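Local coordinates for beta-porphyranase B (Bacteroides plebeius, PDB 4AWD), which hydrolyses the beta-1,4 linkages between D-galactose and L-galactose-6-sulfate in the red-algal polysaccharide porphyran, releasing mostly disaccharides, at residues 138-143 with 309-314; 56-61 with 94-99; 194-199 with 289-294. One frame throughout, in Å; residues are numbered along the deposited sequence.

Contact 1: 138-143 with 309-314; sequences TRMKAS and TYYDWV. With CA (calcium ion), chain C.
K141 and Y310 form an antiparallel hydrogen-bonded pair between strands 138-141 and 309-311. K141 N gives to Y310 O at 2.8 Å, and Y310 N gives to K141 O at 2.9 Å. One step along, M140 and Y311 make a non-hydrogen-bonded pair. D312 N then reaches R139 O at 2.8 Å. The chain turns a corner at D312, and beyond it the T138 side chain adds a bond: T138 OG1 donates to W313 O at 2.7 Å, somewhat tilted from the carbonyl plane.

One salt bridge joins the side chains. R139 turns its NE and NH2 side-on to D312, and both nitrogens grip the single oxygen OD2. R139 NE lies 2.9 Å from D312 OD2 and meets its anti lone pair. NH2 comes to OD2 from above the carboxylate plane. The other oxygen, D312 OD1, binds the calcium ion at 2.4 Å, and D312 O binds it too. Each carboxylate oxygen thus faces a different cation, which should hold the group firmly.

The apolar contacts lie on both faces. R139 CB sits over a face of the W313 indole, and W313 CG stands between backbone N and carbonyl carbon (chi1 43°), which brings the ring across R139. M140 runs alongside Y311, and M140 SD meets Y311 CE2 at 3.5 Å in an oblique Met-aromatic contact. The hydroxyl of Y311 is hydrogen-bonded to T150 O.

Strand 134-141 lies between strand 241-249 and strand 308-321, and the latter also pairs with strand 95-107. Y311 and V314 pack on I284 of strand 281-285.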
loop_
_atom_site.group_PDB
_atom_site.type_symbol
_atom_site.label_atom_id
_atom_site.label_comp_id
_atom_site.label_asym_id
_atom_site.label_seq_id
_atom_site.Cartn_x
_atom_site.Cartn_y
_atom_site.Cartn_z
ATOM N N THR A 138 1.892 -9.434 -1.779
ATOM C CA THR A 138 3.179 -9.168 -2.385
ATOM C C THR A 138 4.290 -9.835 -1.583
ATOM O O THR A 138 4.153 -10.045 -0.370
ATOM C CB THR A 138 3.449 -7.638 -2.530
ATOM O OG1 THR A 138 4.633 -7.440 -3.306
ATOM C CG2 THR A 138 3.626 -6.956 -1.184
ATOM N N ARG A 139 5.369 -10.191 -2.289
ATOM C CA ARG A 139 6.644 -10.581 -1.679
ATOM C C ARG A 139 7.575 -9.368 -1.787
ATOM O O ARG A 139 8.009 -8.993 -2.881
ATOM C CB ARG A 139 7.257 -11.813 -2.363
ATOM C CG ARG A 139 8.281 -12.545 -1.488
ATOM C CD ARG A 139 8.600 -13.983 -1.955
ATOM N NE ARG A 139 9.781 -13.974 -2.806
ATOM C CZ ARG A 139 11.014 -14.287 -2.422
ATOM N NH1 ARG A 139 11.270 -14.704 -1.191
ATOM N NH2 ARG A 139 12.000 -14.199 -3.299
ATOM N N MET A 140 7.865 -8.760 -0.638
ATOM C CA MET A 140 8.567 -7.489 -0.575
ATOM C C MET A 140 9.789 -7.585 0.334
ATOM O O MET A 140 9.766 -8.247 1.380
ATOM C CB MET A 140 7.631 -6.376 -0.043
ATOM C CG MET A 140 8.251 -4.980 -0.026
ATOM S SD MET A 140 7.118 -3.793 0.705
ATOM C CE MET A 140 7.259 -4.261 2.448
ATOM N N LYS A 141 10.856 -6.913 -0.063
ATOM C CA LYS A 141 11.957 -6.677 0.862
ATOM C C LYS A 141 12.079 -5.172 0.986
ATOM O O LYS A 141 12.143 -4.479 -0.033
ATOM C CB LYS A 141 13.262 -7.323 0.355
ATOM C CG LYS A 141 14.478 -7.047 1.276
ATOM C CD LYS A 141 15.657 -8.009 1.061
ATOM C CE LYS A 141 16.532 -7.598 -0.109
ATOM N NZ LYS A 141 17.968 -7.859 0.207
ATOM N N ALA A 142 12.060 -4.663 2.216
ATOM C CA ALA A 142 12.106 -3.193 2.435
ATOM C C ALA A 142 13.484 -2.627 2.156
ATOM O O ALA A 142 14.480 -3.323 2.314
ATOM C CB ALA A 142 11.660 -2.812 3.857
ATOM N N SER A 143 13.528 -1.362 1.735
ATOM C CA SER A 143 14.790 -0.633 1.617
ATOM C C SER A 143 15.372 -0.457 3.013
ATOM O O SER A 143 14.606 -0.320 3.976
ATOM C CB SER A 143 14.563 0.731 0.970
ATOM O OG SER A 143 13.724 1.537 1.782
ATOM N N THR A 309 13.504 -0.615 -2.542
ATOM C CA THR A 309 12.505 -1.555 -2.067
ATOM C C THR A 309 12.261 -2.524 -3.204
ATOM O O THR A 309 12.066 -2.098 -4.358
ATOM C CB THR A 309 11.178 -0.863 -1.668
ATOM O OG1 THR A 309 11.381 -0.017 -0.525
ATOM C CG2 THR A 309 10.130 -1.904 -1.324
ATOM N N TYR A 310 12.266 -3.817 -2.887
ATOM C CA TYR A 310 12.091 -4.851 -3.911
ATOM C C TYR A 310 10.763 -5.577 -3.805
ATOM O O TYR A 310 10.379 -6.039 -2.728
ATOM C CB TYR A 310 13.210 -5.881 -3.833
ATOM C CG TYR A 310 14.589 -5.348 -4.097
ATOM C CD1 TYR A 310 15.092 -5.290 -5.395
ATOM C CD2 TYR A 310 15.405 -4.930 -3.047
ATOM C CE1 TYR A 310 16.371 -4.813 -5.643
ATOM C CE2 TYR A 310 16.687 -4.460 -3.286
ATOM C CZ TYR A 310 17.165 -4.406 -4.580
ATOM O OH TYR A 310 18.430 -3.928 -4.824
ATOM N N TYR A 311 10.069 -5.687 -4.928
ATOM C CA TYR A 311 8.860 -6.483 -4.983
ATOM C C TYR A 311 9.076 -7.600 -5.988
ATOM O O TYR A 311 9.183 -7.350 -7.197
ATOM C CB TYR A 311 7.655 -5.623 -5.386
ATOM C CG TYR A 311 7.428 -4.419 -4.502
ATOM C CD1 TYR A 311 8.155 -3.239 -4.692
ATOM C CD2 TYR A 311 6.483 -4.459 -3.483
ATOM C CE1 TYR A 311 7.952 -2.135 -3.889
ATOM C CE2 TYR A 311 6.271 -3.344 -2.662
ATOM C CZ TYR A 311 7.007 -2.193 -2.876
ATOM O OH TYR A 311 6.790 -1.105 -2.073
ATOM N N ASP A 312 9.166 -8.823 -5.476
ATOM C CA ASP A 312 9.320 -10.022 -6.302
ATOM C C ASP A 312 8.065 -10.244 -7.142
ATOM O O ASP A 312 8.146 -10.601 -8.315
ATOM C CB ASP A 312 9.594 -11.257 -5.427
ATOM C CG ASP A 312 9.991 -12.476 -6.241
ATOM O OD1 ASP A 312 10.094 -12.364 -7.476
ATOM O OD2 ASP A 312 10.195 -13.553 -5.646
ATOM N N TRP A 313 6.906 -10.017 -6.548
ATOM C CA TRP A 313 5.672 -10.102 -7.302
ATOM C C TRP A 313 4.535 -9.416 -6.603
ATOM O O TRP A 313 4.593 -9.144 -5.407
ATOM C CB TRP A 313 5.287 -11.562 -7.600
ATOM C CG TRP A 313 5.465 -12.523 -6.455
ATOM C CD1 TRP A 313 6.503 -13.407 -6.279
ATOM C CD2 TRP A 313 4.591 -12.710 -5.340
ATOM N NE1 TRP A 313 6.313 -14.139 -5.137
ATOM C CE2 TRP A 313 5.151 -13.727 -4.537
ATOM C CE3 TRP A 313 3.379 -12.131 -4.948
ATOM C CZ2 TRP A 313 4.551 -14.166 -3.362
ATOM C CZ3 TRP A 313 2.771 -12.576 -3.776
ATOM C CH2 TRP A 313 3.362 -13.577 -2.997
ATOM N N VAL A 314 3.493 -9.139 -7.371
ATOM C CA VAL A 314 2.229 -8.719 -6.819
ATOM C C VAL A 314 1.214 -9.710 -7.382
ATOM O O VAL A 314 1.192 -9.945 -8.599
ATOM C CB VAL A 314 1.956 -7.264 -7.214
ATOM C CG1 VAL A 314 0.487 -6.917 -7.088
ATOM C CG2 VAL A 314 2.826 -6.322 -6.352
HETATM CA CA CA C . 9.616 -11.929 -9.778
HETATM O O HOH W 1 11.687 2.610 0.502
HETATM O O HOH W 2 8.230 -13.846 -9.840
#

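Contact 2: 56-61 with 94-99; sequences DEFNGK and GCLRII. With CA (calcium ion), chain C.
G94 meets E57 and N59 at a calcium site of this GH16 enzyme, a family with a beta-jelly-roll fold. Here the loop 56-61 is drawn against the start of strand 95-107. G94 O binds the calcium ion at 2.2 Å. E57 O and the N59 side-chain oxygen OD1 bind the same ion, and water 2 is a further ligand. D312 completes the site with its carbonyl and carboxylate oxygens. The metal therefore lets three oxygens of the two segments crowd together without any hydrogen bond between them. N59 CG lies anti to the carbonyl carbon (chi1 -74°), which swings N59 OD1 back to the ion and to within 3.2 Å of G94 CA. At the amino side of G94, water 3 accepts from G94 N and donates to F58 O and G60 O, so it bridges the two backbones.

C95 turns its side chain away from the loop; C95 N lies 3.6 Å from F58 O.

L96 carries the apolar part of the contact. L96 CB stands over the centre of one face of the F58 ring, 3.5 Å from the centroid and 8° off the ring normal, a clear CH-pi contact. L96 CD2 reaches the rim of the ring at CZ. The opposite face of F58 is met by D56 O, near the rim. L63, further along the same loop, and V89 of strand 89-92 also pack on L96, and V91 packs on F58. The backbone of F58 is pinned by an Asx turn: F58 N donates to D56 OD1 at 2.7 Å.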
loop_
_atom_site.group_PDB
_atom_site.type_symbol
_atom_site.label_atom_id
_atom_site.label_comp_id
_atom_site.label_asym_id
_atom_site.label_seq_id
_atom_site.Cartn_x
_atom_site.Cartn_y
_atom_site.Cartn_z
ATOM N N ASP A 56 1.348 -9.482 -11.248
ATOM C CA ASP A 56 2.583 -9.293 -11.990
ATOM C C ASP A 56 3.790 -9.876 -11.272
ATOM O O ASP A 56 4.061 -9.554 -10.096
ATOM C CB ASP A 56 2.846 -7.806 -12.265
ATOM C CG ASP A 56 3.691 -7.583 -13.519
ATOM O OD1 ASP A 56 4.616 -8.389 -13.802
ATOM O OD2 ASP A 56 3.425 -6.585 -14.218
ATOM N N GLU A 57 4.542 -10.683 -12.016
ATOM C CA GLU A 57 5.729 -11.332 -11.504
ATOM C C GLU A 57 6.955 -10.444 -11.695
ATOM O O GLU A 57 8.001 -10.679 -11.104
ATOM C CB GLU A 57 5.923 -12.680 -12.201
ATOM C CG GLU A 57 4.775 -13.656 -12.009
ATOM C CD GLU A 57 4.536 -14.035 -10.545
ATOM O OE1 GLU A 57 5.505 -14.085 -9.745
ATOM O OE2 GLU A 57 3.366 -14.308 -10.196
ATOM N N PHE A 58 6.819 -9.419 -12.522
ATOM C CA PHE A 58 7.923 -8.496 -12.827
ATOM C C PHE A 58 9.164 -9.259 -13.312
ATOM O O PHE A 58 10.300 -8.938 -12.944
ATOM C CB PHE A 58 8.265 -7.577 -11.630
ATOM C CG PHE A 58 7.073 -6.893 -11.002
ATOM C CD1 PHE A 58 6.361 -5.910 -11.691
ATOM C CD2 PHE A 58 6.678 -7.216 -9.699
ATOM C CE1 PHE A 58 5.263 -5.265 -11.093
ATOM C CE2 PHE A 58 5.583 -6.587 -9.093
ATOM C CZ PHE A 58 4.874 -5.605 -9.781
ATOM N N ASN A 59 8.942 -10.271 -14.137
ATOM C CA ASN A 59 10.053 -11.122 -14.601
ATOM C C ASN A 59 10.504 -10.784 -16.018
ATOM O O ASN A 59 11.316 -11.504 -16.607
ATOM C CB ASN A 59 9.708 -12.615 -14.444
ATOM C CG ASN A 59 9.750 -13.077 -12.975
ATOM O OD1 ASN A 59 10.154 -12.320 -12.084
ATOM N ND2 ASN A 59 9.334 -14.316 -12.724
ATOM N N GLY A 60 9.987 -9.681 -16.553
ATOM C CA GLY A 60 10.375 -9.207 -17.869
ATOM C C GLY A 60 11.487 -8.176 -17.879
ATOM O O GLY A 60 12.238 -8.018 -16.901
ATOM N N LYS A 61 11.582 -7.457 -18.991
ATOM C CA LYS A 61 12.659 -6.492 -19.204
ATOM C C LYS A 61 12.251 -5.063 -18.816
ATOM O O LYS A 61 13.100 -4.167 -18.753
ATOM C CB LYS A 61 13.131 -6.540 -20.667
ATOM C CG LYS A 61 13.026 -7.928 -21.340
ATOM C CD LYS A 61 13.528 -7.929 -22.806
ATOM C CE LYS A 61 12.560 -7.214 -23.770
ATOM N NZ LYS A 61 11.336 -8.021 -24.111
ATOM N N GLY A 94 13.830 -9.983 -11.918
ATOM C CA GLY A 94 12.727 -10.640 -11.206
ATOM C C GLY A 94 11.964 -9.778 -10.205
ATOM O O GLY A 94 11.017 -10.264 -9.574
ATOM N N CYS A 95 12.361 -8.510 -10.068
ATOM C CA CYS A 95 11.745 -7.609 -9.087
ATOM C C CYS A 95 11.324 -6.268 -9.649
ATOM O O CYS A 95 12.023 -5.674 -10.481
ATOM C CB CYS A 95 12.690 -7.345 -7.919
ATOM S SG CYS A 95 12.909 -8.726 -6.804
ATOM N N LEU A 96 10.171 -5.797 -9.191
ATOM C CA LEU A 96 9.858 -4.393 -9.275
ATOM C C LEU A 96 10.775 -3.702 -8.268
ATOM O O LEU A 96 10.867 -4.114 -7.109
ATOM C CB LEU A 96 8.388 -4.138 -8.920
ATOM C CG LEU A 96 7.979 -2.662 -8.777
ATOM C CD1 LEU A 96 8.021 -1.928 -10.135
ATOM C CD2 LEU A 96 6.611 -2.542 -8.134
ATOM N N ARG A 97 11.463 -2.663 -8.725
ATOM C CA ARG A 97 12.391 -1.906 -7.882
ATOM C C ARG A 97 11.907 -0.495 -7.770
ATOM O O ARG A 97 11.759 0.193 -8.790
ATOM C CB ARG A 97 13.772 -1.849 -8.514
ATOM C CG ARG A 97 14.562 -3.111 -8.440
ATOM C CD ARG A 97 15.664 -3.025 -9.446
ATOM N NE ARG A 97 16.622 -4.120 -9.334
ATOM C CZ ARG A 97 17.857 -4.049 -9.829
ATOM N NH1 ARG A 97 18.258 -2.932 -10.458
ATOM N NH2 ARG A 97 18.699 -5.073 -9.683
ATOM N N ILE A 98 11.667 -0.059 -6.542
ATOM C CA ILE A 98 11.423 1.358 -6.289
ATOM C C ILE A 98 12.572 1.910 -5.464
ATOM O O ILE A 98 12.689 1.596 -4.283
ATOM C CB ILE A 98 10.067 1.644 -5.586
ATOM C CG1 ILE A 98 8.888 0.992 -6.346
ATOM C CG2 ILE A 98 9.868 3.154 -5.486
ATOM C CD1 ILE A 98 7.509 1.137 -5.643
ATOM N N ILE A 99 13.425 2.709 -6.097
ATOM C CA ILE A 99 14.635 3.216 -5.446
ATOM C C ILE A 99 14.402 4.630 -4.921
ATOM O O ILE A 99 13.683 5.425 -5.550
ATOM C CB ILE A 99 15.901 3.119 -6.384
ATOM C CG1 ILE A 99 17.203 3.330 -5.592
ATOM C CG2 ILE A 99 15.789 4.049 -7.621
ATOM C CD1 ILE A 99 18.513 3.102 -6.399
HETATM CA CA CA C . 9.616 -11.929 -9.778
HETATM O O HOH W 2 8.230 -13.846 -9.840
HETATM O O HOH W 3 12.831 -8.940 -14.019
#

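Contact 3: 194-199 with 289-294; sequences PWNKTW and YDWEKQ
The W291 indole is met on both faces and at its edge. W195 comes to one face edge-on, with CH2 over the centre, in a T-shaped pair whose planes are 68° apart. W195 CZ2 lies 3.8 Å from W291 CE3. The opposite face of W291 is met near its rim by CB of Y289, two residues earlier in the same loop. The edge of the six-membered ring of W291 points in turn at a face of W199, a second T-shaped pair with planes at 79°. W291 CH2 lies 3.6 Å from W199 CZ3. W291 is thus a face to one tryptophan and an edge to the other.

At the edge of W199, near its plane, stands the Y289 hydroxyl, with Y289 OH 3.4 Å from W199 CH2. The two rings are almost perpendicular, but their approach is oblique. W291 CZ2 also rests on a face of Y289.

The W291 indole is placed by a chi1 of 48°, which sets CG between backbone N and carbonyl carbon, and W195 has the same setting. N196 CB lies over the centre of one face of the W195 ring. The N196 amide stands nearly perpendicular to W291.

The polar link is a water. Water 4 accepts from N196 ND2 at 3.1 Å and donates to E292 OE2 at 2.8 Å. The same ND2 also bonds S188 O, and OE2 takes S188 N and R187 N. Type I turns at 194-197, 196-199 and 289-292 hold the two loops.

In this enzyme the aromatic cluster W195, W199, Y289 and W291 joins two loops beside the presumed active site. Y289 OH is hydrogen-bonded to E181, the proton donor by similarity, and the indoles that pack on Y289 are consistent with a role in holding it there.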
loop_
_atom_site.group_PDB
_atom_site.type_symbol
_atom_site.label_atom_id
_atom_site.label_comp_id
_atom_site.label_asym_id
_atom_site.label_seq_id
_atom_site.Cartn_x
_atom_site.Cartn_y
_atom_site.Cartn_z
ATOM N N PRO A 194 7.772 5.020 22.780
ATOM C CA PRO A 194 8.517 4.329 21.738
ATOM C C PRO A 194 7.659 3.379 20.901
ATOM O O PRO A 194 8.084 2.251 20.620
ATOM C CB PRO A 194 9.565 3.547 22.547
ATOM C CG PRO A 194 8.876 3.221 23.814
ATOM C CD PRO A 194 8.001 4.407 24.103
ATOM N N TRP A 195 6.479 3.855 20.495
ATOM C CA TRP A 195 5.486 3.076 19.739
ATOM C C TRP A 195 6.053 2.496 18.440
ATOM O O TRP A 195 5.680 1.396 18.035
ATOM C CB TRP A 195 4.233 3.929 19.443
ATOM C CG TRP A 195 4.497 5.022 18.439
ATOM C CD1 TRP A 195 4.897 6.303 18.704
ATOM C CD2 TRP A 195 4.416 4.917 17.011
ATOM N NE1 TRP A 195 5.063 7.001 17.535
ATOM C CE2 TRP A 195 4.776 6.177 16.478
ATOM C CE3 TRP A 195 4.075 3.884 16.131
ATOM C CZ2 TRP A 195 4.814 6.432 15.099
ATOM C CZ3 TRP A 195 4.108 4.137 14.749
ATOM C CH2 TRP A 195 4.475 5.403 14.253
ATOM N N ASN A 196 6.952 3.241 17.802
ATOM C CA ASN A 196 7.526 2.853 16.521
ATOM C C ASN A 196 8.877 2.148 16.645
ATOM O O ASN A 196 9.541 1.911 15.638
ATOM C CB ASN A 196 7.684 4.084 15.628
ATOM C CG ASN A 196 8.613 5.107 16.225
ATOM O OD1 ASN A 196 8.619 5.312 17.446
ATOM N ND2 ASN A 196 9.417 5.748 15.380
ATOM N N LYS A 197 9.268 1.812 17.875
ATOM C CA LYS A 197 10.571 1.193 18.168
ATOM C C LYS A 197 10.873 -0.049 17.333
ATOM O O LYS A 197 12.014 -0.266 16.915
ATOM C CB LYS A 197 10.648 0.840 19.652
ATOM C CG LYS A 197 12.026 0.459 20.168
ATOM C CD LYS A 197 11.986 0.206 21.692
ATOM C CE LYS A 197 13.195 -0.602 22.162
ATOM N NZ LYS A 197 14.456 0.030 21.689
ATOM N N THR A 198 9.844 -0.863 17.106
ATOM C CA THR A 198 9.979 -2.143 16.406
ATOM C C THR A 198 9.134 -2.160 15.127
ATOM O O THR A 198 8.739 -3.238 14.653
ATOM C CB THR A 198 9.441 -3.271 17.283
ATOM O OG1 THR A 198 8.146 -2.885 17.784
ATOM C CG2 THR A 198 10.391 -3.565 18.448
ATOM N N TRP A 199 8.839 -0.979 14.584
ATOM C CA TRP A 199 7.915 -0.855 13.463
ATOM C C TRP A 199 8.339 -1.668 12.227
ATOM O O TRP A 199 7.490 -2.126 11.473
ATOM C CB TRP A 199 7.756 0.607 13.095
ATOM C CG TRP A 199 6.452 0.961 12.468
ATOM C CD1 TRP A 199 5.213 0.903 13.051
ATOM C CD2 TRP A 199 6.253 1.481 11.152
ATOM N NE1 TRP A 199 4.254 1.353 12.173
ATOM C CE2 TRP A 199 4.865 1.708 10.998
ATOM C CE3 TRP A 199 7.115 1.779 10.082
ATOM C CZ2 TRP A 199 4.313 2.215 9.814
ATOM C CZ3 TRP A 199 6.564 2.290 8.895
ATOM C CH2 TRP A 199 5.176 2.501 8.778
ATOM N N TYR A 289 7.588 9.983 6.114
ATOM C CA TYR A 289 6.565 10.223 7.165
ATOM C C TYR A 289 6.974 11.364 8.087
ATOM O O TYR A 289 8.153 11.485 8.427
ATOM C CB TYR A 289 6.423 9.015 8.066
ATOM C CG TYR A 289 5.858 7.753 7.457
ATOM C CD1 TYR A 289 4.533 7.687 7.027
ATOM C CD2 TYR A 289 6.638 6.600 7.381
ATOM C CE1 TYR A 289 4.011 6.517 6.502
ATOM C CE2 TYR A 289 6.139 5.440 6.858
ATOM C CZ TYR A 289 4.825 5.389 6.419
ATOM O OH TYR A 289 4.339 4.201 5.908
ATOM N N ASP A 290 6.001 12.165 8.532
ATOM C CA ASP A 290 6.272 13.311 9.417
ATOM C C ASP A 290 6.772 12.872 10.789
ATOM O O ASP A 290 7.443 13.641 11.497
ATOM C CB ASP A 290 5.027 14.184 9.601
ATOM C CG ASP A 290 4.566 14.824 8.313
ATOM O OD1 ASP A 290 5.368 14.862 7.338
ATOM O OD2 ASP A 290 3.396 15.301 8.281
ATOM N N TRP A 291 6.443 11.642 11.169
ATOM C CA TRP A 291 6.844 11.125 12.482
ATOM C C TRP A 291 8.222 10.478 12.449
ATOM O O TRP A 291 8.708 9.994 13.469
ATOM C CB TRP A 291 5.796 10.184 13.053
ATOM C CG TRP A 291 5.301 9.127 12.103
ATOM C CD1 TRP A 291 4.153 9.169 11.376
ATOM C CD2 TRP A 291 5.924 7.865 11.805
ATOM N NE1 TRP A 291 4.014 8.011 10.643
ATOM C CE2 TRP A 291 5.089 7.197 10.886
ATOM C CE3 TRP A 291 7.101 7.234 12.229
ATOM C CZ2 TRP A 291 5.397 5.918 10.374
ATOM C CZ3 TRP A 291 7.416 5.975 11.713
ATOM C CH2 TRP A 291 6.563 5.328 10.797
ATOM N N GLU A 292 8.859 10.490 11.279
ATOM C CA GLU A 292 10.253 10.053 11.146
ATOM C C GLU A 292 11.027 11.104 10.359
ATOM O O GLU A 292 11.278 10.951 9.166
ATOM C CB GLU A 292 10.355 8.662 10.488
ATOM C CG GLU A 292 11.771 8.097 10.321
ATOM C CD GLU A 292 12.636 8.162 11.588
ATOM O OE1 GLU A 292 13.304 9.202 11.787
ATOM O OE2 GLU A 292 12.692 7.165 12.362
ATOM N N LYS A 293 11.402 12.174 11.051
ATOM C CA LYS A 293 12.046 13.313 10.417
ATOM C C LYS A 293 13.521 13.094 10.094
ATOM O O LYS A 293 14.141 13.953 9.475
ATOM C CB LYS A 293 11.844 14.583 11.255
ATOM N N GLN A 294 14.092 11.961 10.490
ATOM C CA GLN A 294 15.451 11.627 10.042
ATOM C C GLN A 294 15.401 10.878 8.713
ATOM O O GLN A 294 15.730 9.680 8.618
ATOM C CB GLN A 294 16.247 10.865 11.105
ATOM C CG GLN A 294 16.367 11.659 12.402
ATOM C CD GLN A 294 17.213 10.972 13.438
ATOM O OE1 GLN A 294 18.293 10.448 13.128
ATOM N NE2 GLN A 294 16.742 10.981 14.694
HETATM O O HOH W 4 10.572 5.305 12.535
#

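Overall arrangement
Contacts 1 and 2 form one unit around the calcium ion. Their centres are about 9 Å apart, both bind the same ion, and they share water 2. They are also joined by the backbone, since strands 308-321 and 95-107 are neighbours: Y311 O lies 2.7 Å from L96 N, a probable hydrogen bond. Contact 3 is separate, its centre about 21 Å from that of contact 1 and about 28 Å from that of contact 2. It lies at the presumed active site, with the Y289 side chain about 3 Å from that of E181. Contact 1 comes nearer than contact 2: the M140 side chain is about 8 Å from that of E181.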